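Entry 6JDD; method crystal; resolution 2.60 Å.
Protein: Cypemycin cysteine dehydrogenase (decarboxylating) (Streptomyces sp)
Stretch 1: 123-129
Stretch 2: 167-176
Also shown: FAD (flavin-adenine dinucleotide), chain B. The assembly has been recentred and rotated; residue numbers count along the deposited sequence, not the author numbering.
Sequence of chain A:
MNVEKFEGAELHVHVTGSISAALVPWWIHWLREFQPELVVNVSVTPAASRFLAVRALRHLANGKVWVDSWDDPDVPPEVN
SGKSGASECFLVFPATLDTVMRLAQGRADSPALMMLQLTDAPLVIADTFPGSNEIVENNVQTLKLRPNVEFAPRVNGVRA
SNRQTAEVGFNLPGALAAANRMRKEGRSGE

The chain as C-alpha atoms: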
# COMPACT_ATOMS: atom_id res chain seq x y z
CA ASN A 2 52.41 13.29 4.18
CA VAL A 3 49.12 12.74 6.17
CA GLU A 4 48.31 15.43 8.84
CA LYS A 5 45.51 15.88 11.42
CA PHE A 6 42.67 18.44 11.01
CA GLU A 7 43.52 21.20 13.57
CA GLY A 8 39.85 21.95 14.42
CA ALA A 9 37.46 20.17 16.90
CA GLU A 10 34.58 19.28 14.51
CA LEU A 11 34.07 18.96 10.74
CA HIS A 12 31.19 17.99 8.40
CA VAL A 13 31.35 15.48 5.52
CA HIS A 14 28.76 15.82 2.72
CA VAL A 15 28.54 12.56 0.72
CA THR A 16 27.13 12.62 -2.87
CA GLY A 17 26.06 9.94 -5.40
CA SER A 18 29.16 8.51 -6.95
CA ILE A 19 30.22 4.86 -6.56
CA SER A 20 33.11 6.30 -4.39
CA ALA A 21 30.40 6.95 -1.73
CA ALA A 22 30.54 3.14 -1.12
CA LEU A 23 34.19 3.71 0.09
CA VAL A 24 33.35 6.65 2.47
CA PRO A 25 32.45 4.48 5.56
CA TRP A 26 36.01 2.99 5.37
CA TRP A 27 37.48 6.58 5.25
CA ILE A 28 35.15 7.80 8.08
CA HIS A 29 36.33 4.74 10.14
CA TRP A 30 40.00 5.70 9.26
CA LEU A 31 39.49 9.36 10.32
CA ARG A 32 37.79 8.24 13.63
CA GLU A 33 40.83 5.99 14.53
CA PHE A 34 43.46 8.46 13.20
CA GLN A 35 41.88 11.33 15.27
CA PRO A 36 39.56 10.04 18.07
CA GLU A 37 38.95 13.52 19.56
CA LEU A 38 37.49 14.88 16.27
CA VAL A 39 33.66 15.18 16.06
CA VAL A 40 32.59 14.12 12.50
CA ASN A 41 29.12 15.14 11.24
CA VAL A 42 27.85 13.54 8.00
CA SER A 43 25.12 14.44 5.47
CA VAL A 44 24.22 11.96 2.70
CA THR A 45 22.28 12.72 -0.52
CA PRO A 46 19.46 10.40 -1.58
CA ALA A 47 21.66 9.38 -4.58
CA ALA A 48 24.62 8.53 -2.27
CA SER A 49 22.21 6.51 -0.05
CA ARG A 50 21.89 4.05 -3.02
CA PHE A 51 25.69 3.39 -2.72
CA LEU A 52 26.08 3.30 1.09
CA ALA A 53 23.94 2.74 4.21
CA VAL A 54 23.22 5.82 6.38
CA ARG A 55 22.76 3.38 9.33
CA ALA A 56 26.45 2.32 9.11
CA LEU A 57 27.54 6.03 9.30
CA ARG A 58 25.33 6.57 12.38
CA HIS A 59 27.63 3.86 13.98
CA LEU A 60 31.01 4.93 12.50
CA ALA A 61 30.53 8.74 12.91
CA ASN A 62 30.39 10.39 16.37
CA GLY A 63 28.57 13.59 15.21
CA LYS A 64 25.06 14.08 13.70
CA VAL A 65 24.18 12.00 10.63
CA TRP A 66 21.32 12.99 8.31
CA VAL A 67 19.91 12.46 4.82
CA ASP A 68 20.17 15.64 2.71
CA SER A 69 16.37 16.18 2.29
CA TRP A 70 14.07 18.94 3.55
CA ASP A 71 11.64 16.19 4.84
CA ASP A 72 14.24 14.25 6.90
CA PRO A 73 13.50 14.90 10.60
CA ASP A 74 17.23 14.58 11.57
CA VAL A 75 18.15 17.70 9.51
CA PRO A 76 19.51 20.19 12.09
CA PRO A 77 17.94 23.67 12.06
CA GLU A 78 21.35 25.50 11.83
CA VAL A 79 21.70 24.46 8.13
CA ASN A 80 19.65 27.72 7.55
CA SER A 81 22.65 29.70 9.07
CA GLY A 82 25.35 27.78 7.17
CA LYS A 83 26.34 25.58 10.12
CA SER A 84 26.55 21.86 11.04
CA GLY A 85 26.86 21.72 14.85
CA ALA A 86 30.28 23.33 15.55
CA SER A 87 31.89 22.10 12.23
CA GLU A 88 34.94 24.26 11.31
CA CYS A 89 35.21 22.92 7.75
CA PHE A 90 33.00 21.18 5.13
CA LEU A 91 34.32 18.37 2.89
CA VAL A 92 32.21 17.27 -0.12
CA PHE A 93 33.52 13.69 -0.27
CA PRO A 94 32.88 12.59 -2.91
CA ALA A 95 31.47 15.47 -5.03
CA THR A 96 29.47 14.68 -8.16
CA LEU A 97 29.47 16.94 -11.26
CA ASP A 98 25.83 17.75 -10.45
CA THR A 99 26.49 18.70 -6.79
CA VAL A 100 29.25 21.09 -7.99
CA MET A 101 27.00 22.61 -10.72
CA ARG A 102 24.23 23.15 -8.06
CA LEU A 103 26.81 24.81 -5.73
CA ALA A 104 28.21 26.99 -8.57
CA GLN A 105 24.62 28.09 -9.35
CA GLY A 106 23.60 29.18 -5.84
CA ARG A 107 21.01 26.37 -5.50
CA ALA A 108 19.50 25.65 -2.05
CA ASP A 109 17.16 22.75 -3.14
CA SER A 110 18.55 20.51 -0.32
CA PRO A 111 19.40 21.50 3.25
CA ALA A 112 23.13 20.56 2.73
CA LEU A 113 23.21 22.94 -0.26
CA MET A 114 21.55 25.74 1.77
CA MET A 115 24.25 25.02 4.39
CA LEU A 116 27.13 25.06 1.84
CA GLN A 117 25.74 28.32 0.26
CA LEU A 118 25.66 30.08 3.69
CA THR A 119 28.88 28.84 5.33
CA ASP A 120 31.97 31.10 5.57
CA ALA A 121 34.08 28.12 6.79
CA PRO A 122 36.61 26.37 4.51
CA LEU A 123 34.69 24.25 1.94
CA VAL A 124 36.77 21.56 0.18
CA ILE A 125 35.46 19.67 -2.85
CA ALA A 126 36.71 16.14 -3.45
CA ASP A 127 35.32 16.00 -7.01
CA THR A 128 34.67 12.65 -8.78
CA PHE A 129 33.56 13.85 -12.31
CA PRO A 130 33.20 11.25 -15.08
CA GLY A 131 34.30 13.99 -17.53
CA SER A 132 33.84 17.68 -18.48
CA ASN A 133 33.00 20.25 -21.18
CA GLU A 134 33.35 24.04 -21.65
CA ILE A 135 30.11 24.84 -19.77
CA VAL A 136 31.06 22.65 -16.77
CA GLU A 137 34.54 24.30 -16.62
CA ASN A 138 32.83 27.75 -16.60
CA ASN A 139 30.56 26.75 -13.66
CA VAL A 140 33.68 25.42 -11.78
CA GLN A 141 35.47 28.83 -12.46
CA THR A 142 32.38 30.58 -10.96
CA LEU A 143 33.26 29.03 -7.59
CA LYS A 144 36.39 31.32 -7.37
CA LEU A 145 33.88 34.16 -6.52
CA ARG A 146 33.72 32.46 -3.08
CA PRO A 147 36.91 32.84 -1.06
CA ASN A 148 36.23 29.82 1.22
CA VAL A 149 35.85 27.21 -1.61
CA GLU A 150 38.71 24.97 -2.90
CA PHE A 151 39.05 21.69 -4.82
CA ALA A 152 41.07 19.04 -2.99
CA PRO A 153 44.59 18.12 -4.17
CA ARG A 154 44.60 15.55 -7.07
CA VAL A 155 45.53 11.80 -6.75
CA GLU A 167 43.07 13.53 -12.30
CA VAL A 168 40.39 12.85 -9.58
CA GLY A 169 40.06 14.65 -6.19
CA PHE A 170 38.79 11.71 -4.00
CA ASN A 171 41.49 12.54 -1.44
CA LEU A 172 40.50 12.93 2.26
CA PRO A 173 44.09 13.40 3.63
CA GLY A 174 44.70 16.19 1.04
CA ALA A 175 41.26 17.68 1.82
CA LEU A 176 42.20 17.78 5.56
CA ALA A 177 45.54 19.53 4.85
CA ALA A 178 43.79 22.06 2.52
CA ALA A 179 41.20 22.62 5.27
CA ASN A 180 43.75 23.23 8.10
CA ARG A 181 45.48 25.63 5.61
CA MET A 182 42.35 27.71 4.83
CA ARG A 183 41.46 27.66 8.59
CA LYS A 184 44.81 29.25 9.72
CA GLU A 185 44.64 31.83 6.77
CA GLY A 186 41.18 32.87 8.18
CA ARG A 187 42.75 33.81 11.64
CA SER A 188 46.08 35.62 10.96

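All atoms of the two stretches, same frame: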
# COMPACT_ATOMS: atom_id res chain seq x y z
N LEU A 123 35.53 25.22 2.68
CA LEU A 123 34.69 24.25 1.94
C LEU A 123 35.59 23.59 0.92
O LEU A 123 35.99 24.26 0.01
CB LEU A 123 33.58 25.01 1.22
CG LEU A 123 32.35 24.19 0.83
CD1 LEU A 123 31.19 25.09 0.53
CD2 LEU A 123 32.63 23.31 -0.37
N VAL A 124 35.87 22.31 1.09
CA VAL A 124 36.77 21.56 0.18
C VAL A 124 35.96 20.54 -0.60
O VAL A 124 35.17 19.84 -0.04
CB VAL A 124 37.91 20.88 0.93
CG1 VAL A 124 38.92 20.30 -0.03
CG2 VAL A 124 38.57 21.84 1.90
N ILE A 125 36.25 20.47 -1.89
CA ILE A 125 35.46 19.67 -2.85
C ILE A 125 36.36 18.56 -3.39
O ILE A 125 37.32 18.86 -4.15
CB ILE A 125 34.88 20.54 -3.97
CG1 ILE A 125 34.06 21.67 -3.39
CG2 ILE A 125 34.08 19.67 -4.93
CD1 ILE A 125 33.46 22.60 -4.40
N ALA A 126 36.02 17.35 -3.00
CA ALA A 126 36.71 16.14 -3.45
C ALA A 126 35.91 15.60 -4.63
O ALA A 126 35.21 14.60 -4.50
CB ALA A 126 36.83 15.19 -2.31
N ASP A 127 36.07 16.28 -5.77
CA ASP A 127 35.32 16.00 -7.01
C ASP A 127 35.66 14.59 -7.51
O ASP A 127 36.84 14.20 -7.53
CB ASP A 127 35.63 17.04 -8.08
CG ASP A 127 37.13 17.18 -8.27
OD1 ASP A 127 37.80 17.63 -7.31
OD2 ASP A 127 37.62 16.76 -9.37
N THR A 128 34.63 13.91 -7.99
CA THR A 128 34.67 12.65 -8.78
C THR A 128 33.81 12.87 -10.02
O THR A 128 32.69 12.42 -9.99
CB THR A 128 34.21 11.45 -7.93
OG1 THR A 128 32.91 11.67 -7.38
CG2 THR A 128 35.14 11.16 -6.77
N PHE A 129 34.30 13.58 -11.04
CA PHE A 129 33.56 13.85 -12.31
C PHE A 129 33.87 12.74 -13.30
O PHE A 129 35.00 12.43 -13.54
CB PHE A 129 33.96 15.20 -12.93
CG PHE A 129 33.61 16.43 -12.12
CD1 PHE A 129 33.15 16.35 -10.83
CD2 PHE A 129 33.78 17.69 -12.67
CE1 PHE A 129 32.83 17.49 -10.11
CE2 PHE A 129 33.44 18.83 -11.96
CZ PHE A 129 32.97 18.74 -10.68
N GLU A 167 44.07 12.77 -11.50
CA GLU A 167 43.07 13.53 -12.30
C GLU A 167 41.79 13.71 -11.47
O GLU A 167 41.02 14.69 -11.73
CB GLU A 167 42.79 12.82 -13.62
CG GLU A 167 42.13 13.74 -14.64
CD GLU A 167 41.04 13.12 -15.49
OE1 GLU A 167 40.60 11.99 -15.17
OE2 GLU A 167 40.63 13.78 -16.47
N VAL A 168 41.56 12.80 -10.52
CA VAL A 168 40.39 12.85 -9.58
C VAL A 168 40.84 13.34 -8.18
O VAL A 168 42.03 13.14 -7.77
CB VAL A 168 39.64 11.50 -9.56
CG1 VAL A 168 38.50 11.45 -8.52
CG2 VAL A 168 39.17 11.13 -10.96
N GLY A 169 39.88 13.95 -7.48
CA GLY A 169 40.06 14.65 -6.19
C GLY A 169 39.49 13.90 -5.00
O GLY A 169 39.35 14.53 -3.96
N PHE A 170 39.25 12.59 -5.12
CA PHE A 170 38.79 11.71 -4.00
C PHE A 170 39.92 11.46 -3.00
O PHE A 170 40.49 10.37 -2.96
CB PHE A 170 38.22 10.37 -4.50
CG PHE A 170 37.43 9.67 -3.44
CD1 PHE A 170 36.34 10.30 -2.84
CD2 PHE A 170 37.77 8.39 -3.02
CE1 PHE A 170 35.60 9.66 -1.87
CE2 PHE A 170 37.03 7.74 -2.06
CZ PHE A 170 35.95 8.39 -1.47
N ASN A 171 40.22 12.47 -2.19
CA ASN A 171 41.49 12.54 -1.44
C ASN A 171 41.19 13.17 -0.08
O ASN A 171 41.33 14.41 0.02
CB ASN A 171 42.50 13.34 -2.25
CG ASN A 171 43.82 13.53 -1.52
OD1 ASN A 171 43.96 13.11 -0.37
ND2 ASN A 171 44.77 14.16 -2.18
N LEU A 172 40.83 12.37 0.92
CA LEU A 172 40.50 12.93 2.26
C LEU A 172 41.75 13.50 2.95
O LEU A 172 41.71 14.61 3.49
CB LEU A 172 39.83 11.87 3.13
CG LEU A 172 39.40 12.34 4.52
CD1 LEU A 172 38.47 13.52 4.44
CD2 LEU A 172 38.71 11.23 5.27
N PRO A 173 42.91 12.80 2.98
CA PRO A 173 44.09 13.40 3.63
C PRO A 173 44.46 14.79 3.06
O PRO A 173 44.64 15.75 3.84
CB PRO A 173 45.18 12.34 3.40
CG PRO A 173 44.40 11.04 3.21
CD PRO A 173 43.16 11.44 2.45
N GLY A 174 44.50 14.90 1.73
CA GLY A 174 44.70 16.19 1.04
C GLY A 174 43.62 17.20 1.41
O GLY A 174 43.96 18.38 1.65
N ALA A 175 42.37 16.77 1.47
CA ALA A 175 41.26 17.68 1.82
C ALA A 175 41.55 18.20 3.24
O ALA A 175 41.27 19.38 3.53
CB ALA A 175 39.92 17.00 1.67
N LEU A 176 42.06 17.37 4.13
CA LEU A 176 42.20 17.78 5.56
C LEU A 176 43.31 18.83 5.65
O LEU A 176 43.15 19.83 6.40
CB LEU A 176 42.56 16.55 6.42
CG LEU A 176 41.44 15.54 6.65
CD1 LEU A 176 42.01 14.24 7.19
CD2 LEU A 176 40.40 16.10 7.60
PA FAD B . 20.99 14.43 -5.07
O1A FAD B . 20.46 15.13 -3.86
O2A FAD B . 20.82 12.95 -5.16
O5B FAD B . 20.38 15.12 -6.39
C5B FAD B . 19.15 14.59 -6.94
C4B FAD B . 18.47 15.66 -7.76
O4B FAD B . 17.08 15.75 -7.36
C3B FAD B . 19.04 17.08 -7.62
O3B FAD B . 18.99 17.78 -8.85
C2B FAD B . 18.12 17.70 -6.57
O2B FAD B . 18.07 19.11 -6.65
C1B FAD B . 16.78 17.07 -6.95
N9A FAD B . 15.84 17.00 -5.84
C8A FAD B . 15.71 17.86 -4.78
N7A FAD B . 14.75 17.51 -3.96
C5A FAD B . 14.22 16.35 -4.50
C6A FAD B . 13.18 15.49 -4.09
N6A FAD B . 12.46 15.68 -2.99
N1A FAD B . 12.92 14.42 -4.88
C2A FAD B . 13.65 14.24 -5.98
N3A FAD B . 14.65 14.97 -6.46
C4A FAD B . 14.89 16.03 -5.66
N1 FAD B . 28.12 11.39 -11.06
C2 FAD B . 29.30 12.03 -10.89
O2 FAD B . 29.37 13.26 -10.95
N3 FAD B . 30.45 11.36 -10.65
C4 FAD B . 30.49 9.99 -10.56
O4 FAD B . 31.55 9.42 -10.34
C4X FAD B . 29.28 9.29 -10.73
N5 FAD B . 29.29 7.98 -10.65
C5X FAD B . 28.11 7.32 -10.82
C6 FAD B . 28.10 5.92 -10.74
C7 FAD B . 26.95 5.19 -10.90
C7M FAD B . 26.98 3.69 -10.80
C8 FAD B . 25.73 5.87 -11.15
C8M FAD B . 24.45 5.10 -11.32
C9 FAD B . 25.72 7.25 -11.23
C9A FAD B . 26.89 8.00 -11.07
N10 FAD B . 26.92 9.39 -11.15
C10 FAD B . 28.10 10.08 -10.98
C1' FAD B . 25.67 10.13 -11.41
C2' FAD B . 25.09 10.72 -10.14
O2' FAD B . 24.66 9.68 -9.27
C3' FAD B . 23.89 11.63 -10.46
O3' FAD B . 24.36 12.79 -11.14
C4' FAD B . 23.10 12.06 -9.22
O4' FAD B . 22.00 12.88 -9.62
C5' FAD B . 23.95 12.81 -8.22
O5' FAD B . 23.10 13.35 -7.17
P FAD B . 23.78 13.98 -5.87
O1P FAD B . 24.82 14.96 -6.30
O2P FAD B . 24.17 12.87 -4.95
O3P FAD B . 22.54 14.79 -5.23

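How does the backbone of one stretch meet that of the other? Stretch 1 runs as a buried strand from Leu-123, and stretch 2 passes beside it as a loop that leads into a helix starting at Leu-172. The chains come closest where Ala-126 CA lies 4.6 Å from Gly-169 CA. From there the helix end of stretch 2 lies near the start of the strand, with Val-124 CA 6.2 Å from Ala-175 CA, while Val-168 lies near Thr-128. One hydrogen bond joins the two, from Gly-169 N to Asp-127 O at 3.1 Å with an angle of 148° at the hydrogen. It ties the loop to the strand just where the backbones are nearest, and the whole contact is modest, burying 360 Å² over both sides.

Why do Ala-126 and Gly-169, which have the largest covered areas, fit so closely? Ala-126 directs its CA-to-CB bond toward stretch 2, and its methyl is small enough to let the loop backbone approach: Ala-126 CB is 3.1 Å from Gly-169 O, a tight van der Waals contact. Gly-169 answers with no side chain at all. A CB placed ideally on it would point toward the strand and fall 2.5 Å from Asp-127 OD1, a clash. That carboxylate, whose oxygens are hydrogen-bonded elsewhere in the structure, therefore occupies space that a bare glycine leaves free.

What does Ala-175 contribute from the helix? Its CB points toward the strand and meets Val-124, whose own CA-to-CB bond points back toward it; Val-124 CG1 and Ala-175 CB are 3.8 Å apart, an apolar contact between buried residues. The helix that carries Ala-175 is capped by Asn-171: Gly-174 N donates to Asn-171 OD1 at 2.8 Å, satisfying an amide that has no preceding helical turn to supply its acceptor. Ala-175 N follows with a bond to Asn-171 O at 3.0 Å, so the same residue anchors the first turn through both side chain and backbone.

How does the contact finish at Thr-128, beside the flavin? The Thr-128 methyl is the apolar part of its side chain, and it touches two neighbours: Thr-128 CG2 lies 3.8 Å from Val-168 CG1 and 3.9 Å from Phe-170 CB. Its OG1 is hydrogen-bonded elsewhere in the structure. The backbone of Thr-128 serves the cofactor of this dehydrogenase, since FAD N3 donates to Thr-128 O at 2.6 Å and 164°, a short and nearly straight bond.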